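Local coordinates for protein probable 2-phosphosulfolactate phosphatase (Clostridium acetobutylicum, PDB 1VR0) that probably hydrolyses (2R)-O-phospho-3-sulfolactate to (2R)-3-sulfolactate and phosphate, with magnesium as its cofactor, at residues V36-I46 with M112-I121. Residues are numbered along the deposited sequence; the frame is centred on the assembly and turned at random.
Sequences VIDMLRATSVI and MTTTNGTRAI. With MG (magnesium ion), chain D; 3SL ((2R)-3-sulfolactic acid), chain E.
Val36, at the end of strand 33-37, lays CG1 3.7 Å from Ala120 CB and also against CG1 of Ile121, whose side chain crosses it at about a right angle. That puts helix 117-123 against the strand just before the chain enters the active site. Asp38 follows, its carboxylate divided between the metal and the start of helix 117-123. With CG anti to the backbone N (chi1 -172°), OD1 binds the magnesium ion at 2.1 Å, alongside Gly158 O, Asp167 and waters. OD2 faces the helix start, where Gly117 N makes a weak, bent bond to it (3.2 Å, N-H...O angle 131°). Gly117 CA packs close to Asp38 CB and Ala42 CB, a fit that the absence of a side chain permits. Two waters join the segments here: one links Asp38 OD1 to Asn116 ND2, though Tyr160 is the stronger partner of that side chain, and the other links Asp38 OD2 to Asn116 N and Thr114 OG1. Past the cis peptide bond before Arg41, the guanidinium turns its edge to the sulfonate of the bound sulfolactate, NH1 donating to O3S at 3.0 Å, while NH2 forms a salt bridge with Asp225. Ala42 CB touches Thr114 OG1. One turn on, Val45 CG1 meets CE of selenomethionine Met112, and Ile46 CG1 lies 3.6 Å from Met112 SE. Ile46 CD1 and Ile121 CD1 meet tip to tip at 3.9 Å. Both waters also lie within hydrogen-bonding distance of sulfonate O1S, among more acceptors than they can serve at once, linking the magnesium site to the bound product.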
# COMPACT_ATOMS: atom_id res chain seq x y z
N VAL A 36 14.31 -3.52 5.98
CA VAL A 36 13.66 -2.34 6.51
C VAL A 36 14.19 -1.08 5.81
O VAL A 36 15.42 -0.89 5.68
CB VAL A 36 13.82 -2.25 8.02
CG1 VAL A 36 13.17 -1.00 8.52
CG2 VAL A 36 13.22 -3.48 8.70
N ILE A 37 13.27 -0.22 5.38
CA ILE A 37 13.63 1.02 4.70
C ILE A 37 13.01 2.26 5.35
O ILE A 37 11.81 2.35 5.52
CB ILE A 37 13.26 0.92 3.21
CG1 ILE A 37 14.15 -0.16 2.56
CG2 ILE A 37 13.52 2.21 2.48
CD1 ILE A 37 13.65 -0.63 1.24
N ASP A 38 13.87 3.18 5.75
CA ASP A 38 13.45 4.54 6.15
C ASP A 38 14.51 5.50 5.59
O ASP A 38 15.36 6.00 6.32
CB ASP A 38 13.34 4.64 7.69
CG ASP A 38 12.71 5.94 8.16
OD1 ASP A 38 11.71 6.35 7.56
OD2 ASP A 38 13.18 6.57 9.13
N MSE A 39 14.49 5.76 4.29
CA MSE A 39 15.65 6.38 3.64
C MSE A 39 15.87 7.84 4.04
O MSE A 39 17.01 8.35 3.96
CB MSE A 39 15.59 6.25 2.12
CG MSE A 39 14.37 6.87 1.52
SE MSE A 39 14.60 7.41 -0.37
CE MSE A 39 16.22 8.50 -0.19
N LEU A 40 14.80 8.50 4.46
CA LEU A 40 14.91 9.88 4.90
C LEU A 40 14.41 9.94 6.31
O LEU A 40 13.26 10.38 6.52
CB LEU A 40 14.07 10.81 4.01
CG LEU A 40 14.71 11.03 2.64
CD1 LEU A 40 13.79 11.79 1.67
CD2 LEU A 40 16.04 11.72 2.74
N ARG A 41 15.23 9.56 7.30
CA ARG A 41 16.68 9.35 7.20
C ARG A 41 17.24 8.19 8.01
O ARG A 41 18.43 7.88 7.85
CB ARG A 41 17.43 10.62 7.64
CG ARG A 41 17.21 11.86 6.78
CD ARG A 41 17.69 13.12 7.48
NE ARG A 41 16.83 13.48 8.62
CZ ARG A 41 17.16 14.36 9.57
NH1 ARG A 41 16.32 14.61 10.56
NH2 ARG A 41 18.31 15.00 9.55
N ALA A 42 16.43 7.53 8.83
CA ALA A 42 16.95 6.54 9.81
C ALA A 42 17.83 5.42 9.24
O ALA A 42 18.88 5.15 9.79
CB ALA A 42 15.83 5.92 10.64
N THR A 43 17.43 4.76 8.16
CA THR A 43 18.23 3.69 7.63
C THR A 43 19.42 4.20 6.84
O THR A 43 20.38 3.47 6.66
CB THR A 43 17.46 2.68 6.79
OG1 THR A 43 16.75 3.35 5.73
CG2 THR A 43 16.49 1.95 7.66
N SER A 44 19.35 5.45 6.38
CA SER A 44 20.52 6.10 5.78
C SER A 44 21.54 6.43 6.86
O SER A 44 22.75 6.32 6.62
CB SER A 44 20.11 7.35 5.01
OG SER A 44 19.30 6.96 3.92
N VAL A 45 21.05 6.80 8.04
CA VAL A 45 21.92 7.03 9.18
C VAL A 45 22.58 5.71 9.63
O VAL A 45 23.79 5.58 9.70
CB VAL A 45 21.17 7.67 10.37
CG1 VAL A 45 21.94 7.47 11.61
CG2 VAL A 45 20.90 9.16 10.12
N ILE A 46 21.78 4.71 9.91
CA ILE A 46 22.32 3.45 10.37
C ILE A 46 23.40 2.92 9.41
O ILE A 46 24.49 2.52 9.84
CB ILE A 46 21.22 2.41 10.57
CG1 ILE A 46 20.36 2.81 11.76
CG2 ILE A 46 21.82 1.03 10.80
CD1 ILE A 46 18.94 2.39 11.64
N MSE A 112 19.74 4.79 19.36
CA MSE A 112 18.82 5.69 18.68
C MSE A 112 17.36 5.33 18.71
O MSE A 112 16.98 4.17 18.79
CB MSE A 112 19.23 5.93 17.22
CG MSE A 112 19.65 4.75 16.42
SE MSE A 112 19.85 5.17 14.44
CE MSE A 112 20.21 7.26 14.52
N THR A 113 16.56 6.39 18.65
CA THR A 113 15.14 6.28 18.57
C THR A 113 14.69 7.32 17.55
O THR A 113 15.15 8.47 17.58
CB THR A 113 14.48 6.49 19.94
OG1 THR A 113 13.07 6.36 19.79
CG2 THR A 113 14.81 7.84 20.57
N THR A 114 13.83 6.90 16.62
CA THR A 114 13.33 7.79 15.58
C THR A 114 11.82 7.66 15.39
O THR A 114 11.17 6.77 15.97
CB THR A 114 14.04 7.58 14.20
OG1 THR A 114 13.66 6.34 13.60
CG2 THR A 114 15.53 7.63 14.31
N THR A 115 11.28 8.58 14.60
CA THR A 115 9.85 8.70 14.38
C THR A 115 9.27 7.44 13.67
O THR A 115 8.27 6.91 14.12
CB THR A 115 9.53 10.03 13.61
OG1 THR A 115 9.76 11.19 14.44
CG2 THR A 115 8.07 10.06 13.12
N ASN A 116 9.96 6.95 12.63
CA ASN A 116 9.49 5.85 11.77
C ASN A 116 10.39 4.59 11.70
O ASN A 116 9.96 3.46 12.06
CB ASN A 116 9.31 6.42 10.37
CG ASN A 116 8.39 7.61 10.37
OD1 ASN A 116 7.31 7.56 10.97
ND2 ASN A 116 8.82 8.71 9.75
N GLY A 117 11.64 4.78 11.26
CA GLY A 117 12.59 3.68 11.08
C GLY A 117 12.72 2.69 12.23
O GLY A 117 12.65 1.48 12.02
N THR A 118 12.88 3.20 13.46
CA THR A 118 13.11 2.35 14.63
C THR A 118 11.91 1.47 14.98
O THR A 118 12.08 0.33 15.43
CB THR A 118 13.65 3.19 15.87
OG1 THR A 118 12.68 4.16 16.34
CG2 THR A 118 14.97 3.86 15.50
N ARG A 119 10.70 2.00 14.75
CA ARG A 119 9.43 1.24 14.89
C ARG A 119 9.34 0.06 13.88
O ARG A 119 8.95 -1.07 14.23
CB ARG A 119 8.24 2.20 14.69
CG ARG A 119 8.23 3.44 15.66
CD ARG A 119 7.03 4.44 15.43
NE ARG A 119 5.80 3.74 15.01
CZ ARG A 119 5.09 3.96 13.89
NH1 ARG A 119 5.39 4.93 13.00
NH2 ARG A 119 4.04 3.21 13.66
N ALA A 120 9.68 0.34 12.63
CA ALA A 120 9.68 -0.67 11.58
C ALA A 120 10.68 -1.83 11.89
O ALA A 120 10.41 -3.01 11.60
CB ALA A 120 10.02 -0.04 10.24
N ILE A 121 11.83 -1.47 12.47
CA ILE A 121 12.87 -2.46 12.78
C ILE A 121 12.34 -3.42 13.86
O ILE A 121 12.25 -4.62 13.65
CB ILE A 121 14.22 -1.79 13.19
CG1 ILE A 121 14.81 -1.05 11.99
CG2 ILE A 121 15.22 -2.83 13.63
CD1 ILE A 121 15.91 -0.02 12.34
MG MG D . 10.22 6.90 6.11
O11 3SL E . 9.25 13.48 10.57
C1 3SL E . 10.43 13.72 10.21
O12 3SL E . 10.81 14.75 9.60
C2 3SL E . 11.43 12.68 10.56
O2 3SL E . 10.81 11.41 10.33
C3 3SL E . 12.66 12.92 9.70
S 3SL E . 13.75 11.68 9.82
O3S 3SL E . 14.83 12.05 10.74
O1S 3SL E . 13.13 10.32 10.02
O2S 3SL E . 14.47 11.62 8.54
O HOH W 1 11.11 8.87 8.18
O HOH W 2 12.31 7.96 11.58
O HOH W 3 12.11 7.66 4.61
O HOH W 4 9.40 9.09 5.30